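Local coordinates for protein pyoverdine synthetase F (Pseudomonas aeruginosa PAO1, PDB 6CUL) that is a pyoverdine synthetase with an alpha/beta fold, in which helices pack around a mixed, largely parallel beta sheet, at residues Q84-F87 / Y88-L92; Q95-L99 / N100-L104. One frame throughout, in Å; residues are numbered along the deposited sequence.

Contact 1: residues Q84-F87 / Y88-L92; sequences QQWF and YPADL
W86 and Y88 are brought alongside each other by two different first torsions: CG of W86 lies anti to the backbone N (chi1 -165°), whereas CG of Y88 sits between the backbone N and the carbonyl carbon (chi1 52°), which turns the phenol back beside the indole. The two side chains point the same way, and the edge of the five-membered indole ring faces the flat side of the phenol. The evidence for an edge-to-face (T-shaped) pair is a centroid separation of 4.7 Å with the ring planes at 78°. Its closest side-chain approach is W86 NE1 to Y88 CE1 at 3.5 Å, and W86 CD1 lies 3.7 Å from the same CE1. Both polar ends have the same partner beyond the pair: W86 NE1 and Y88 OH are each hydrogen-bonded to N100 OD1, which ties the ring edge and the hydroxyl to one amide.

The edge of the indole also meets main chain: Y88 O lies near the ring plane, 3.2 Å from W86 CD1. A90 packs nearby, its CB 4.1 Å from W86 CD1. Over one face of the indole lies F87 CD1, 3.7 Å above the plane and offset toward the rim, while the F87 ring itself stacks with Y76. Beyond Y88 the chain folds into a type I beta turn from P89 to L92, closed by L92 N to P89 O at 2.7 Å. Together these features make a local aromatic cluster followed by a beta turn, within the long loop joining helix 67-72 to the edge strand 103-105.

Contact 2: residues Q95-L99 / N100-L104; sequences QGKTL and NDLLL
The side chain of D101 crosses that of T98 obliquely and can be followed outward against that one residue. Its CB lies 3.5 Å from T98 O. With CG beside the backbone N (chi1 -57°), the carboxylate is carried to the threonine side chain, and CG comes 3.3 Å from T98 CB. At the tip the oxygens divide: OD1 rests 3.5 Å from the T98 CG2 methyl, while OD2, modelled doubtfully close to T98 CB, lies 3.2 Å from T98 OG1. The angle at that last pair is poor, so it counts as close packing and not as a hydrogen bond.

The main chain makes the firmer link. L102 N donates to L99 O at 2.9 Å with an N-H...O angle of 158°. D101 N to T98 O is a weak bond at 3.3 Å. L102 CB sits 3.5 Å from the same L99 O. K97 CD makes a loose contact with L102 CD2, 4.4 Å away, while K97 NZ forms a salt bridge with E54. Successive i to i+3 bonds of this kind define a short 3-10 turn, here at residues 100-102, which delivers the chain into edge strand 103-105 beside parallel strand 55-60.

Overall arrangement
Contact 1 lies wholly in the connection between helix 67-72 and strand 103-105, and contact 2 runs from its end into the strand; their centres are about 12 Å apart. Contact 1 is mostly buried and rests on aromatic geometry, its side chains packing against helices 12-17 and 36-46. Contact 2 lies at the surface, where backbone bonds and polar side chains predominate, although L99 is buried against helix 36-46. The two are joined directly: N100 of contact 2 is the shared partner of the aromatic pair, and L92 O to L99 N at 2.8 Å is a probable hydrogen bond. W86 and Y88 also touch L103, so the buried cluster reaches the edge strand that contact 2 leads into.

Contact 1: residues Q84-F87 / Y88-L92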
ATOM      1  N   GLN A  84      11.149  10.509 -18.254  1.00 57.51           N
ATOM      2  CA  GLN A  84      11.349   9.103 -17.921  1.00 61.49           C
ATOM      3  C   GLN A  84      10.216   8.580 -17.033  1.00 60.30           C
ATOM      4  O   GLN A  84       9.352   9.322 -16.703  1.00 55.56           O
ATOM      5  CB  GLN A  84      12.725   8.898 -17.296  1.00 60.27           C
ATOM      6  CG  GLN A  84      13.834   9.643 -18.021  1.00 60.22           C
ATOM      7  CD  GLN A  84      14.334   8.952 -19.267  1.00 52.06           C
ATOM      8  OE1 GLN A  84      15.147   8.099 -19.211  1.00 45.64           O
ATOM      9  NE2 GLN A  84      13.893   9.397 -20.382  1.00 55.37           N
ATOM     10  N   GLN A  85      10.224   7.304 -16.693  1.00 58.09           N
ATOM     11  CA  GLN A  85       9.167   6.661 -15.923  1.00 50.59           C
ATOM     12  C   GLN A  85       9.028   7.230 -14.530  1.00 49.79           C
ATOM     13  O   GLN A  85       9.985   7.596 -13.962  1.00 48.05           O
ATOM     14  CB  GLN A  85       9.434   5.138 -15.899  1.00 49.21           C
ATOM     15  CG  GLN A  85       8.520   4.225 -15.116  1.00 36.79           C
ATOM     16  CD  GLN A  85       7.225   3.845 -15.812  1.00 37.89           C
ATOM     17  OE1 GLN A  85       7.159   2.924 -16.580  1.00 29.45           O
ATOM     18  NE2 GLN A  85       6.186   4.525 -15.477  1.00 40.99           N
ATOM     19  N   TRP A  86       7.814   7.343 -14.021  1.00 49.28           N
ATOM     20  CA  TRP A  86       7.545   7.790 -12.664  1.00 42.93           C
ATOM     21  C   TRP A  86       6.329   7.054 -12.145  1.00 32.83           C
ATOM     22  O   TRP A  86       5.567   6.587 -12.894  1.00 38.51           O
ATOM     23  CB  TRP A  86       7.397   9.313 -12.590  1.00 47.20           C
ATOM     24  CG  TRP A  86       7.458   9.922 -11.223  1.00 47.91           C
ATOM     25  CD1 TRP A  86       6.568  10.709 -10.705  1.00 45.04           C
ATOM     26  CD2 TRP A  86       8.439   9.705 -10.205  1.00 51.97           C
ATOM     27  NE1 TRP A  86       6.895  11.047  -9.458  1.00 47.74           N
ATOM     28  CE2 TRP A  86       8.046  10.433  -9.111  1.00 46.72           C
ATOM     29  CE3 TRP A  86       9.620   8.987 -10.125  1.00 53.66           C
ATOM     30  CZ2 TRP A  86       8.780  10.497  -7.972  1.00 48.71           C
ATOM     31  CZ3 TRP A  86      10.323   9.046  -8.997  1.00 49.67           C
ATOM     32  CH2 TRP A  86       9.914   9.794  -7.944  1.00 54.57           C
ATOM     33  N   PHE A  87       6.158   7.020 -10.846  1.00 27.65           N
ATOM     34  CA  PHE A  87       5.038   6.318 -10.183  1.00 30.49           C
ATOM     35  C   PHE A  87       3.580   6.756 -10.483  1.00 39.50           C
ATOM     36  O   PHE A  87       2.678   6.081 -10.158  1.00 33.92           O
ATOM     37  CB  PHE A  87       5.263   6.320  -8.678  1.00 35.88           C
ATOM     38  CG  PHE A  87       6.522   5.702  -8.271  1.00 34.55           C
ATOM     39  CD1 PHE A  87       7.673   6.395  -8.305  1.00 35.58           C
ATOM     40  CD2 PHE A  87       6.556   4.436  -7.880  1.00 31.01           C
ATOM     41  CE1 PHE A  87       8.851   5.838  -7.959  1.00 34.18           C
ATOM     42  CE2 PHE A  87       7.716   3.858  -7.529  1.00 34.43           C
ATOM     43  CZ  PHE A  87       8.873   4.559  -7.574  1.00 40.47           C
ATOM     44  N   TYR A  88       3.483   7.933 -11.001  1.00 41.11           N
ATOM     45  CA  TYR A  88       2.332   8.653 -11.402  1.00 37.16           C
ATOM     46  C   TYR A  88       2.853   9.751 -12.344  1.00 42.10           C
ATOM     47  O   TYR A  88       4.022   9.958 -12.449  1.00 48.21           O
ATOM     48  CB  TYR A  88       1.565   9.229 -10.189  1.00 40.47           C
ATOM     49  CG  TYR A  88       2.390  10.024  -9.235  1.00 47.43           C
ATOM     50  CD1 TYR A  88       2.882  11.221  -9.580  1.00 44.69           C
ATOM     51  CD2 TYR A  88       2.699   9.555  -8.014  1.00 36.70           C
ATOM     52  CE1 TYR A  88       3.642  11.937  -8.731  1.00 39.71           C
ATOM     53  CE2 TYR A  88       3.454  10.254  -7.164  1.00 38.39           C
ATOM     54  CZ  TYR A  88       3.927  11.454  -7.540  1.00 44.11           C
ATOM     55  OH  TYR A  88       4.687  12.189  -6.704  1.00 45.72           O
ATOM     56  N   PRO A  89       1.981  10.442 -13.043  1.00 43.78           N
ATOM     57  CA  PRO A  89       2.621  11.442 -13.866  1.00 43.84           C
ATOM     58  C   PRO A  89       3.276  12.493 -13.022  1.00 43.26           C
ATOM     59  O   PRO A  89       2.587  13.091 -12.291  1.00 47.48           O
ATOM     60  CB  PRO A  89       1.473  12.048 -14.599  1.00 47.65           C
ATOM     61  CG  PRO A  89       0.473  11.013 -14.644  1.00 55.00           C
ATOM     62  CD  PRO A  89       0.593  10.249 -13.404  1.00 47.43           C
ATOM     63  N   ALA A  90       4.512  12.826 -13.295  1.00 46.95           N
ATOM     64  CA  ALA A  90       5.284  13.796 -12.533  1.00 51.38           C
ATOM     65  C   ALA A  90       4.588  15.136 -12.403  1.00 57.22           C
ATOM     66  O   ALA A  90       4.838  15.845 -11.458  1.00 50.98           O
ATOM     67  CB  ALA A  90       6.619  13.991 -13.157  1.00 55.91           C
ATOM     68  N   ASP A  91       3.683  15.412 -13.306  1.00 63.05           N
ATOM     69  CA  ASP A  91       2.925  16.611 -13.215  1.00 59.54           C
ATOM     70  C   ASP A  91       1.615  16.503 -12.367  1.00 59.93           C
ATOM     71  O   ASP A  91       0.925  17.463 -12.301  1.00 66.12           O
ATOM     72  CB  ASP A  91       2.680  17.112 -14.616  1.00 67.44           C
ATOM     73  CG  ASP A  91       1.930  16.159 -15.431  1.00 67.74           C
ATOM     74  OD1 ASP A  91       1.149  15.479 -14.817  1.00 65.13           O
ATOM     75  OD2 ASP A  91       2.080  16.078 -16.652  1.00 61.90           O
ATOM     76  N   LEU A  92       1.356  15.425 -11.651  1.00 46.33           N
ATOM     77  CA  LEU A  92       0.087  15.305 -10.996  1.00 48.12           C
ATOM     78  C   LEU A  92      -0.185  16.381  -9.974  1.00 53.98           C
ATOM     79  O   LEU A  92       0.697  16.755  -9.262  1.00 49.50           O
ATOM     80  CB  LEU A  92      -0.047  13.917 -10.372  1.00 49.13           C
ATOM     81  CG  LEU A  92      -1.407  13.432  -9.894  1.00 42.95           C
ATOM     82  CD1 LEU A  92      -2.455  13.753 -10.929  1.00 50.21           C
ATOM     83  CD2 LEU A  92      -1.392  11.962  -9.587  1.00 39.91           C
TER

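Contact 2: residues Q95-L99 / N100-L104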
ATOM      1  N   GLN A  95      -5.449  18.565  -5.083  1.00 57.36           N
ATOM      2  CA  GLN A  95      -6.062  19.691  -4.425  1.00 63.39           C
ATOM      3  C   GLN A  95      -5.288  20.949  -4.649  1.00 67.64           C
ATOM      4  O   GLN A  95      -4.900  21.574  -3.706  1.00 67.67           O
ATOM      5  CB  GLN A  95      -6.238  19.450  -2.936  1.00 70.14           C
ATOM      6  CG  GLN A  95      -7.171  20.472  -2.293  1.00 71.20           C
ATOM      7  CD  GLN A  95      -6.478  21.657  -1.640  1.00 62.63           C
ATOM      8  OE1 GLN A  95      -5.264  21.740  -1.605  1.00 53.43           O
ATOM      9  NE2 GLN A  95      -7.274  22.598  -1.169  1.00 50.36           N
ATOM     10  N   GLY A  96      -4.963  21.272  -5.878  1.00 63.58           N
ATOM     11  CA  GLY A  96      -4.167  22.460  -6.074  1.00 61.53           C
ATOM     12  C   GLY A  96      -2.819  22.480  -5.379  1.00 65.08           C
ATOM     13  O   GLY A  96      -2.459  23.492  -4.866  1.00 77.95           O
ATOM     14  N   LYS A  97      -2.120  21.354  -5.304  1.00 72.67           N
ATOM     15  CA  LYS A  97      -0.802  21.239  -4.747  1.00 73.08           C
ATOM     16  C   LYS A  97      -0.125  20.280  -5.710  1.00 75.54           C
ATOM     17  O   LYS A  97      -0.709  19.278  -6.075  1.00 78.09           O
ATOM     18  CB  LYS A  97      -0.789  20.573  -3.377  1.00 64.06           C
ATOM     19  CG  LYS A  97      -1.645  21.160  -2.288  1.00 77.04           C
ATOM     20  CD  LYS A  97      -1.367  20.434  -0.981  1.00 80.53           C
ATOM     21  CE  LYS A  97      -2.329  20.791   0.135  1.00 66.27           C
ATOM     22  NZ  LYS A  97      -1.859  20.349   1.460  1.00 59.19           N
ATOM     23  N   THR A  98       1.098  20.561  -6.110  1.00 71.26           N
ATOM     24  CA  THR A  98       1.857  19.696  -6.977  1.00 68.84           C
ATOM     25  C   THR A  98       2.055  18.440  -6.167  1.00 60.41           C
ATOM     26  O   THR A  98       2.495  18.536  -5.089  1.00 51.74           O
ATOM     27  CB  THR A  98       3.210  20.338  -7.278  1.00 59.61           C
ATOM     28  OG1 THR A  98       3.025  21.587  -7.899  1.00 60.32           O
ATOM     29  CG2 THR A  98       3.979  19.532  -8.132  1.00 63.94           C
ATOM     30  N   LEU A  99       1.720  17.267  -6.678  1.00 56.06           N
ATOM     31  CA  LEU A  99       1.840  16.067  -5.872  1.00 56.55           C
ATOM     32  C   LEU A  99       3.245  15.733  -5.456  1.00 56.36           C
ATOM     33  O   LEU A  99       3.448  15.319  -4.337  1.00 42.13           O
ATOM     34  CB  LEU A  99       1.183  14.871  -6.514  1.00 53.23           C
ATOM     35  CG  LEU A  99       1.399  13.562  -5.842  1.00 50.05           C
ATOM     36  CD1 LEU A  99       0.433  13.267  -4.731  1.00 53.52           C
ATOM     37  CD2 LEU A  99       1.209  12.513  -6.844  1.00 49.93           C
ATOM     38  N   ASN A 100       4.167  15.940  -6.377  1.00 54.51           N
ATOM     39  CA  ASN A 100       5.603  15.709  -6.135  1.00 47.46           C
ATOM     40  C   ASN A 100       6.201  16.546  -5.018  1.00 47.40           C
ATOM     41  O   ASN A 100       7.044  16.103  -4.314  1.00 41.73           O
ATOM     42  CB  ASN A 100       6.387  15.844  -7.399  1.00 53.65           C
ATOM     43  CG  ASN A 100       6.179  14.691  -8.289  1.00 54.55           C
ATOM     44  OD1 ASN A 100       6.610  13.634  -7.970  1.00 57.28           O
ATOM     45  ND2 ASN A 100       5.475  14.875  -9.375  1.00 55.78           N
ATOM     46  N   ASP A 101       5.666  17.717  -4.821  1.00 48.55           N
ATOM     47  CA  ASP A 101       6.046  18.532  -3.755  1.00 40.83           C
ATOM     48  C   ASP A 101       5.707  17.897  -2.425  1.00 38.90           C
ATOM     49  O   ASP A 101       6.197  18.344  -1.498  1.00 35.96           O
ATOM     50  CB  ASP A 101       5.431  19.904  -3.889  1.00 45.53           C
ATOM     51  CG  ASP A 101       5.773  20.597  -5.187  1.00 40.26           C
ATOM     52  OD1 ASP A 101       6.599  20.203  -5.967  1.00 36.74           O
ATOM     53  OD2 ASP A 101       5.155  21.567  -5.446  1.00 45.79           O
ATOM     54  N   LEU A 102       4.853  16.927  -2.327  1.00 45.41           N
ATOM     55  CA  LEU A 102       4.602  16.325  -1.024  1.00 42.51           C
ATOM     56  C   LEU A 102       5.431  15.116  -0.625  1.00 36.50           C
ATOM     57  O   LEU A 102       5.195  14.608   0.379  1.00 37.28           O
ATOM     58  CB  LEU A 102       3.143  15.966  -0.863  1.00 42.55           C
ATOM     59  CG  LEU A 102       2.094  17.011  -1.065  1.00 44.04           C
ATOM     60  CD1 LEU A 102       0.767  16.363  -1.314  1.00 40.18           C
ATOM     61  CD2 LEU A 102       2.043  17.912   0.117  1.00 38.82           C
ATOM     62  N   LEU A 103       6.348  14.677  -1.424  1.00 39.98           N
ATOM     63  CA  LEU A 103       7.135  13.556  -1.070  1.00 42.77           C
ATOM     64  C   LEU A 103       8.060  13.816   0.123  1.00 47.88           C
ATOM     65  O   LEU A 103       8.715  14.842   0.149  1.00 51.00           O
ATOM     66  CB  LEU A 103       7.962  13.188  -2.269  1.00 39.10           C
ATOM     67  CG  LEU A 103       7.214  12.569  -3.430  1.00 45.65           C
ATOM     68  CD1 LEU A 103       8.164  12.167  -4.512  1.00 43.29           C
ATOM     69  CD2 LEU A 103       6.449  11.395  -2.947  1.00 39.08           C
ATOM     70  N   LEU A 104       8.108  12.892   1.069  1.00 38.55           N
ATOM     71  CA  LEU A 104       8.959  12.942   2.243  1.00 44.07           C
ATOM     72  C   LEU A 104       9.672  11.646   2.487  1.00 43.82           C
ATOM     73  O   LEU A 104       9.075  10.620   2.368  1.00 43.15           O
ATOM     74  CB  LEU A 104       8.132  13.145   3.486  1.00 48.10           C
ATOM     75  CG  LEU A 104       7.579  14.508   3.714  1.00 47.74           C
ATOM     76  CD1 LEU A 104       6.852  14.586   5.017  1.00 43.50           C
ATOM     77  CD2 LEU A 104       8.741  15.423   3.740  1.00 59.03           C
TER